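PDB 4OA3: protein BA42 from Bizionia argentinensis, which binds calcium ions and consists of a stand-alone TPM domain, although its cellular role is not established. Local coordinates for residues R22-E25 with E31-V34; V66-A71 with Q112-G117; K83-V88 with M123-Y128. One frame throughout, in Å; residues are numbered along the deposited sequence.

Contact 1: residues R22-E25 with E31-V34; sequences RDAE and EIRV. With CA (calcium ion), chain B; CA (calcium ion), chain C.
E25 and E31 meet across a calcium ion where helix 11-24 gives way, through a short loop, to strand 31-37, a helix-to-strand unit of the TPM domain that here carries a two-calcium site. OE1 and OE2 of E25 each lie 2.5 Å from the chain B calcium, which they chelate. E31 bridges: its OE1 reaches the same ion and its OE2 the chain C calcium. The side chains cross at about a right angle, their carboxylate planes 57° apart. Both carboxylates converge on the chain B ion, whose charge probably offsets the repulsion between E25 OE2 and E31 OE1, 3.2 Å apart. D137, N141 and the carbonyl of L139 complete the chain B site.

The tight part lies toward the protein interior. E25 OE2 also takes a nearly straight hydrogen bond from I32 N (3.0 Å, 165°), using the anti lone pair, the one turned away from OE1, which ties the carboxylate to the start of the strand and limits its rotation. Beside it A24 CB packs against I32 CD1 at 3.8 Å, and I118 of helix 110-128 also touches A24.

The other side is watery. Three waters bind the chain C calcium, together with E31 OE2 and with D135 and the carbonyl of I136. A bend at chi2 (-88°) turns the carboxylate of E31 across between the two ions, and OE2 is further held by a hydrogen bond from E138 N. Water 1 joins the two sites by a second route, donating to E25 OE1 while bound to the chain C calcium. Water 2, a ligand of the chain B ion, donates to I32 O at 2.8 Å.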
loop_
_atom_site.group_PDB
_atom_site.type_symbol
_atom_site.label_atom_id
_atom_site.label_comp_id
_atom_site.label_asym_id
_atom_site.label_seq_id
_atom_site.Cartn_x
_atom_site.Cartn_y
_atom_site.Cartn_z
ATOM N N ARG A 22 8.186 -4.209 -5.576
ATOM C CA ARG A 22 9.346 -3.862 -6.391
ATOM C C ARG A 22 8.954 -3.571 -7.835
ATOM O O ARG A 22 9.426 -2.590 -8.412
ATOM C CB ARG A 22 10.366 -4.997 -6.350
ATOM C CG ARG A 22 11.674 -4.664 -7.026
ATOM C CD ARG A 22 12.754 -5.670 -6.655
ATOM N NE ARG A 22 12.959 -5.717 -5.207
ATOM C CZ ARG A 22 13.630 -4.817 -4.489
ATOM N NH1 ARG A 22 14.211 -3.778 -5.077
ATOM N NH2 ARG A 22 13.740 -4.960 -3.180
ATOM N N ASP A 23 8.050 -4.343 -8.377
ATOM C CA ASP A 23 7.584 -4.141 -9.755
ATOM C C ASP A 23 6.775 -2.862 -9.875
ATOM O O ASP A 23 6.986 -2.078 -10.806
ATOM C CB ASP A 23 6.753 -5.342 -10.239
ATOM C CG ASP A 23 7.537 -6.620 -10.448
ATOM O OD1 ASP A 23 8.741 -6.530 -10.765
ATOM O OD2 ASP A 23 6.926 -7.715 -10.360
ATOM N N ALA A 24 5.878 -2.597 -8.908
ATOM C CA ALA A 24 5.091 -1.372 -8.927
ATOM C C ALA A 24 5.962 -0.123 -8.876
ATOM O O ALA A 24 5.684 0.870 -9.531
ATOM C CB ALA A 24 4.125 -1.370 -7.754
ATOM N N GLU A 25 7.046 -0.162 -8.075
ATOM C CA GLU A 25 7.938 0.966 -7.940
ATOM C C GLU A 25 8.873 1.173 -9.142
ATOM O O GLU A 25 9.652 2.128 -9.139
ATOM C CB GLU A 25 8.748 0.843 -6.626
ATOM C CG GLU A 25 7.867 1.011 -5.391
ATOM C CD GLU A 25 8.624 1.054 -4.080
ATOM O OE1 GLU A 25 9.872 0.903 -4.106
ATOM O OE2 GLU A 25 7.982 1.229 -3.013
ATOM N N GLU A 31 6.010 5.342 -3.497
ATOM C CA GLU A 31 6.548 4.271 -2.666
ATOM C C GLU A 31 5.433 3.584 -1.939
ATOM O O GLU A 31 4.555 4.268 -1.407
ATOM C CB GLU A 31 7.540 4.840 -1.695
ATOM C CG GLU A 31 8.798 5.403 -2.360
ATOM C CD GLU A 31 9.914 4.405 -2.584
ATOM O OE1 GLU A 31 9.995 3.425 -1.801
ATOM O OE2 GLU A 31 10.708 4.581 -3.547
ATOM N N ILE A 32 5.421 2.264 -1.936
ATOM C CA ILE A 32 4.320 1.486 -1.371
ATOM C C ILE A 32 4.773 0.572 -0.262
ATOM O O ILE A 32 5.765 -0.112 -0.405
ATOM C CB ILE A 32 3.631 0.637 -2.485
ATOM C CG1 ILE A 32 3.072 1.531 -3.583
ATOM C CG2 ILE A 32 2.540 -0.271 -1.881
ATOM C CD1 ILE A 32 2.849 0.831 -4.870
ATOM N N ARG A 33 4.028 0.542 0.871
ATOM C CA ARG A 33 4.226 -0.471 1.903
ATOM C C ARG A 33 2.906 -1.040 2.346
ATOM O O ARG A 33 1.851 -0.395 2.213
ATOM C CB ARG A 33 4.947 0.047 3.154
ATOM C CG ARG A 33 6.353 0.529 2.840
ATOM C CD ARG A 33 7.205 0.742 4.072
ATOM N NE ARG A 33 7.467 -0.541 4.721
ATOM C CZ ARG A 33 7.998 -0.671 5.923
ATOM N NH1 ARG A 33 8.322 0.399 6.629
ATOM N NH2 ARG A 33 8.193 -1.873 6.434
ATOM N N VAL A 34 2.958 -2.260 2.846
ATOM C CA VAL A 34 1.850 -2.963 3.460
ATOM C C VAL A 34 2.142 -3.091 4.942
ATOM O O VAL A 34 3.278 -3.405 5.326
ATOM C CB VAL A 34 1.667 -4.355 2.839
ATOM C CG1 VAL A 34 0.624 -5.198 3.569
ATOM C CG2 VAL A 34 1.299 -4.247 1.366
HETATM CA CA CA B . 10.123 1.061 -1.678
HETATM CA CA CA C . 11.419 4.870 -5.750
HETATM O O HOH W 1 11.779 2.425 -5.527
HETATM O O HOH W 2 8.330 0.858 -0.096
HETATM O O HOH W 3 9.266 4.337 -6.609
HETATM O O HOH W 4 10.769 7.180 -5.273
#

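Contact 2: residues V66-A71 with Q112-G117; sequences VLIYVA and QGLVDG
I68 and L114 bring strand 65-71 and helix 110-128 together with their CA atoms 8.4 Å apart, a separation bridged by side chains. Both I68 and V70 point toward the helix, as residues two apart on one face of a strand do. A single methyl serves them: L114 CD2 lies 4.0 Å from I68 CG2 and also 4.0 Å from V70 CG2. L114 leaves its backbone across the contact, and with CG anti to its carbonyl carbon (chi1 -70°) the chain swings this branch over to the sheet. The side chains of I68 and L114 run antiparallel, side by side, whereas V70 lies at a slant to the leucine.

The strand belongs to a mixed sheet with helices on both faces, an alpha/beta layering: helix 110-128 covers the face of I68 and V70, and helix 44-54 receives L67 and Y69 on the reverse. One turn beyond L114 along the helix, G117 offers bare backbone, its C atom 4.6 Å from I68 CD1. On the outer surface of the helix, Q112 NE2 donates to D116 OD1 (2.9 Å, 166°) from above the carboxylate plane.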
loop_
_atom_site.group_PDB
_atom_site.type_symbol
_atom_site.label_atom_id
_atom_site.label_comp_id
_atom_site.label_asym_id
_atom_site.label_seq_id
_atom_site.Cartn_x
_atom_site.Cartn_y
_atom_site.Cartn_z
ATOM N N VAL A 66 2.545 5.596 0.098
ATOM C CA VAL A 66 1.195 5.127 0.368
ATOM C C VAL A 66 1.308 3.849 1.177
ATOM O O VAL A 66 2.153 3.005 0.883
ATOM C CB VAL A 66 0.310 4.944 -0.898
ATOM C CG1 VAL A 66 0.942 3.979 -1.891
ATOM C CG2 VAL A 66 -1.104 4.483 -0.532
ATOM N N LEU A 67 0.488 3.751 2.234
ATOM C CA LEU A 67 0.382 2.592 3.087
ATOM C C LEU A 67 -0.923 1.876 2.783
ATOM O O LEU A 67 -1.993 2.497 2.788
ATOM C CB LEU A 67 0.360 3.013 4.574
ATOM C CG LEU A 67 0.185 1.882 5.580
ATOM C CD1 LEU A 67 1.340 0.897 5.528
ATOM C CD2 LEU A 67 0.060 2.446 6.989
ATOM N N ILE A 68 -0.840 0.574 2.534
ATOM C CA ILE A 68 -1.962 -0.335 2.496
ATOM C C ILE A 68 -1.996 -0.999 3.871
ATOM O O ILE A 68 -1.185 -1.858 4.195
ATOM C CB ILE A 68 -1.863 -1.366 1.383
ATOM C CG1 ILE A 68 -1.799 -0.659 0.038
ATOM C CG2 ILE A 68 -3.058 -2.352 1.445
ATOM C CD1 ILE A 68 -1.501 -1.636 -1.162
ATOM N N TYR A 69 -2.903 -0.517 4.695
ATOM C CA TYR A 69 -3.083 -0.989 6.061
ATOM C C TYR A 69 -4.177 -2.047 6.115
ATOM O O TYR A 69 -5.278 -1.789 5.621
ATOM C CB TYR A 69 -3.455 0.214 6.942
ATOM C CG TYR A 69 -3.936 -0.169 8.308
ATOM C CD1 TYR A 69 -5.276 -0.450 8.535
ATOM C CD2 TYR A 69 -3.053 -0.317 9.361
ATOM C CE1 TYR A 69 -5.720 -0.891 9.769
ATOM C CE2 TYR A 69 -3.502 -0.674 10.623
ATOM C CZ TYR A 69 -4.820 -1.072 10.789
ATOM O OH TYR A 69 -5.364 -1.446 11.996
ATOM N N VAL A 70 -3.890 -3.188 6.684
ATOM C CA VAL A 70 -4.855 -4.262 6.807
ATOM C C VAL A 70 -5.032 -4.728 8.243
ATOM O O VAL A 70 -4.059 -5.023 8.916
ATOM C CB VAL A 70 -4.492 -5.455 5.915
ATOM C CG1 VAL A 70 -5.611 -6.496 5.907
ATOM C CG2 VAL A 70 -4.159 -5.005 4.494
ATOM N N ALA A 71 -6.306 -4.828 8.660
ATOM C CA ALA A 71 -6.718 -5.415 9.927
ATOM C C ALA A 71 -7.194 -6.817 9.543
ATOM O O ALA A 71 -8.282 -6.961 8.998
ATOM C CB ALA A 71 -7.847 -4.599 10.552
ATOM N N GLN A 112 -3.439 -12.626 -3.097
ATOM C CA GLN A 112 -3.763 -12.051 -4.392
ATOM C C GLN A 112 -4.386 -10.663 -4.308
ATOM O O GLN A 112 -4.146 -9.821 -5.175
ATOM C CB GLN A 112 -4.680 -12.991 -5.209
ATOM C CG GLN A 112 -4.598 -12.720 -6.700
ATOM C CD GLN A 112 -3.200 -12.950 -7.241
ATOM O OE1 GLN A 112 -2.592 -14.002 -7.010
ATOM N NE2 GLN A 112 -2.647 -11.970 -7.931
ATOM N N GLY A 113 -5.166 -10.415 -3.282
ATOM C CA GLY A 113 -5.724 -9.087 -3.087
ATOM C C GLY A 113 -4.638 -8.051 -2.899
ATOM O O GLY A 113 -4.685 -6.960 -3.462
ATOM N N LEU A 114 -3.626 -8.397 -2.079
ATOM C CA LEU A 114 -2.551 -7.432 -1.869
ATOM C C LEU A 114 -1.737 -7.257 -3.131
ATOM O O LEU A 114 -1.407 -6.134 -3.486
ATOM C CB LEU A 114 -1.669 -7.896 -0.726
ATOM C CG LEU A 114 -2.355 -7.802 0.649
ATOM C CD1 LEU A 114 -1.505 -8.437 1.731
ATOM C CD2 LEU A 114 -2.655 -6.326 1.011
ATOM N N VAL A 115 -1.405 -8.336 -3.834
ATOM C CA VAL A 115 -0.630 -8.203 -5.071
ATOM C C VAL A 115 -1.380 -7.363 -6.089
ATOM O O VAL A 115 -0.806 -6.470 -6.718
ATOM C CB VAL A 115 -0.312 -9.591 -5.646
ATOM C CG1 VAL A 115 0.187 -9.504 -7.100
ATOM C CG2 VAL A 115 0.718 -10.303 -4.765
ATOM N N ASP A 116 -2.671 -7.657 -6.267
ATOM C CA ASP A 116 -3.482 -6.911 -7.237
ATOM C C ASP A 116 -3.660 -5.452 -6.883
ATOM O O ASP A 116 -3.611 -4.578 -7.762
ATOM C CB ASP A 116 -4.855 -7.562 -7.398
ATOM C CG ASP A 116 -4.833 -8.902 -8.102
ATOM O OD1 ASP A 116 -3.735 -9.318 -8.598
ATOM O OD2 ASP A 116 -5.891 -9.540 -8.166
ATOM N N GLY A 117 -3.810 -5.160 -5.590
ATOM C CA GLY A 117 -3.896 -3.791 -5.138
ATOM C C GLY A 117 -2.605 -3.045 -5.358
ATOM O O GLY A 117 -2.617 -1.895 -5.772
#

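Contact 3: residues K83-V88 with M123-Y128; sequences KGINDV and MALAKY
V88 and Y128 have the most surface buried in this contact, which sets residues 83-88, including the short helix 83-86, against residues 123-128 of helix 110-128. With CG1 of V88 anti to the carbonyl carbon (chi1 -58°), CG2 falls between the backbone N and the carbonyl carbon and from there reaches Y128 CD1 at 3.8 Å. The two side chains pass each other heading opposite ways, and the V88 carbonyl follows along the ring, its O approaching Y128 CE1 obliquely at 3.6 Å. Beyond the ring, water 5 donates to V88 O at 2.9 Å and makes a weak hydrogen bond of 3.3 Å with Y128 OH.

L125, one helical turn earlier, forms the buried end. Its CD2 comes to 3.6 Å from I85 CD1 and also meets CG1 of that residue, the two side chains crossing at about a right angle. T28 touches L125 as well, and V89 lies against Y128.

With the ring of Y128 cut back to an alanine here, V88 CG2 would probably lose the surface it packs on, and water 5 its weak bond to the tyrosine hydroxyl. Contact between the segments rests mainly on van der Waals packing, supplemented by a water bridge that is weak at the tyrosine end; it is buried at I85 and L125 and opens toward solvent at V88, with Y128 partly exposed.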
loop_
_atom_site.group_PDB
_atom_site.type_symbol
_atom_site.label_atom_id
_atom_site.label_comp_id
_atom_site.label_asym_id
_atom_site.label_seq_id
_atom_site.Cartn_x
_atom_site.Cartn_y
_atom_site.Cartn_z
ATOM N N LYS A 83 0.577 13.536 1.709
ATOM C CA LYS A 83 0.085 14.819 1.225
ATOM C C LYS A 83 0.342 15.104 -0.240
ATOM O O LYS A 83 -0.497 15.730 -0.880
ATOM C CB LYS A 83 0.639 15.966 2.078
ATOM C CG LYS A 83 -0.057 17.294 1.805
ATOM C CD LYS A 83 0.384 18.372 2.775
ATOM C CE LYS A 83 -0.184 19.734 2.417
ATOM N NZ LYS A 83 0.892 20.702 2.066
ATOM N N GLY A 84 1.479 14.672 -0.769
ATOM C CA GLY A 84 1.811 14.894 -2.171
ATOM C C GLY A 84 0.782 14.282 -3.087
ATOM O O GLY A 84 0.412 14.861 -4.120
ATOM N N ILE A 85 0.264 13.111 -2.709
ATOM C CA ILE A 85 -0.784 12.457 -3.458
ATOM C C ILE A 85 -2.090 13.211 -3.290
ATOM O O ILE A 85 -2.759 13.548 -4.264
ATOM C CB ILE A 85 -0.916 10.970 -3.003
ATOM C CG1 ILE A 85 0.368 10.202 -3.409
ATOM C CG2 ILE A 85 -2.166 10.311 -3.629
ATOM C CD1 ILE A 85 0.630 8.928 -2.636
ATOM N N ASN A 86 -2.490 13.453 -2.047
ATOM C CA ASN A 86 -3.785 14.072 -1.806
ATOM C C ASN A 86 -3.914 15.479 -2.422
ATOM O O ASN A 86 -5.026 15.870 -2.793
ATOM C CB ASN A 86 -4.058 14.109 -0.316
ATOM C CG ASN A 86 -4.141 12.735 0.317
ATOM O OD1 ASN A 86 -4.525 11.751 -0.319
ATOM N ND2 ASN A 86 -3.755 12.626 1.577
ATOM N N ASP A 87 -2.804 16.214 -2.561
ATOM C CA ASP A 87 -2.827 17.571 -3.142
ATOM C C ASP A 87 -3.159 17.565 -4.635
ATOM O O ASP A 87 -3.556 18.612 -5.158
ATOM C CB ASP A 87 -1.454 18.255 -3.024
ATOM C CG ASP A 87 -1.037 18.772 -1.653
ATOM O OD1 ASP A 87 -1.916 18.893 -0.765
ATOM O OD2 ASP A 87 0.154 19.142 -1.496
ATOM N N VAL A 88 -2.933 16.452 -5.342
ATOM C CA VAL A 88 -3.134 16.411 -6.808
ATOM C C VAL A 88 -4.184 15.468 -7.366
ATOM O O VAL A 88 -4.655 15.702 -8.475
ATOM C CB VAL A 88 -1.786 16.214 -7.539
ATOM C CG1 VAL A 88 -0.808 17.318 -7.178
ATOM C CG2 VAL A 88 -1.180 14.817 -7.292
ATOM N N MET A 123 0.179 1.708 -10.940
ATOM C CA MET A 123 -0.376 2.248 -12.202
ATOM C C MET A 123 -1.140 3.555 -11.932
ATOM O O MET A 123 -1.043 4.496 -12.719
ATOM C CB MET A 123 -1.347 1.249 -12.855
ATOM C CG MET A 123 -0.797 -0.123 -13.152
ATOM S SD MET A 123 -0.220 -0.310 -14.829
ATOM C CE MET A 123 1.374 0.507 -14.640
ATOM N N ALA A 124 -1.870 3.639 -10.814
ATOM C CA ALA A 124 -2.562 4.891 -10.459
ATOM C C ALA A 124 -1.579 5.987 -10.131
ATOM O O ALA A 124 -1.688 7.114 -10.610
ATOM C CB ALA A 124 -3.463 4.658 -9.258
ATOM N N LEU A 125 -0.581 5.674 -9.308
ATOM C CA LEU A 125 0.442 6.647 -8.946
ATOM C C LEU A 125 1.245 7.100 -10.140
ATOM O O LEU A 125 1.646 8.268 -10.188
ATOM C CB LEU A 125 1.375 6.065 -7.884
ATOM C CG LEU A 125 0.718 5.908 -6.512
ATOM C CD1 LEU A 125 1.569 4.971 -5.644
ATOM C CD2 LEU A 125 0.521 7.257 -5.832
ATOM N N ALA A 126 1.461 6.196 -11.110
ATOM C CA ALA A 126 2.238 6.528 -12.317
ATOM C C ALA A 126 1.634 7.697 -13.090
ATOM O O ALA A 126 2.378 8.450 -13.715
ATOM C CB ALA A 126 2.333 5.317 -13.226
ATOM N N LYS A 127 0.322 7.870 -12.991
ATOM C CA LYS A 127 -0.373 8.945 -13.686
ATOM C C LYS A 127 0.121 10.293 -13.245
ATOM O O LYS A 127 0.297 11.192 -14.062
ATOM C CB LYS A 127 -1.884 8.818 -13.489
ATOM C CG LYS A 127 -2.676 9.931 -14.130
ATOM C CD LYS A 127 -4.106 9.539 -14.307
ATOM C CE LYS A 127 -4.910 10.771 -14.684
ATOM N NZ LYS A 127 -6.273 10.391 -15.147
ATOM N N TYR A 128 0.347 10.450 -11.932
ATOM C CA TYR A 128 0.790 11.700 -11.336
ATOM C C TYR A 128 2.263 11.766 -10.952
ATOM O O TYR A 128 2.792 12.858 -10.752
ATOM C CB TYR A 128 -0.043 11.940 -10.068
ATOM C CG TYR A 128 -1.517 12.102 -10.374
ATOM C CD1 TYR A 128 -2.054 13.350 -10.648
ATOM C CD2 TYR A 128 -2.378 11.014 -10.345
ATOM C CE1 TYR A 128 -3.395 13.500 -10.982
ATOM C CE2 TYR A 128 -3.727 11.148 -10.679
ATOM C CZ TYR A 128 -4.240 12.406 -10.946
ATOM O OH TYR A 128 -5.565 12.584 -11.277
HETATM O O HOH W 5 -7.003 15.316 -10.097
#

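In the fold
Contact 1 closes before contact 2 opens, whereas contacts 2 and 3 interleave along the chain: 66-71, 83-88, 112-117, 123-128. The centres of contacts 1 and 2 lie about 10 Å apart, on neighbouring parallel strands 31-37 and 65-71, probably hydrogen-bonded from E31 O to V66 N and R33 O to I68 N. Contacts 2 and 3, about 17 Å apart, share helix 110-128, which packs on the sheet at one level and meets helix 83-86 near its far end. Contacts 1 and 3, about 14 Å apart, touch through I32 CG1 and L125 CD1; in one of its two conformers, V66 CG1 packs on both. The calcium-binding residues thus border this apolar packing.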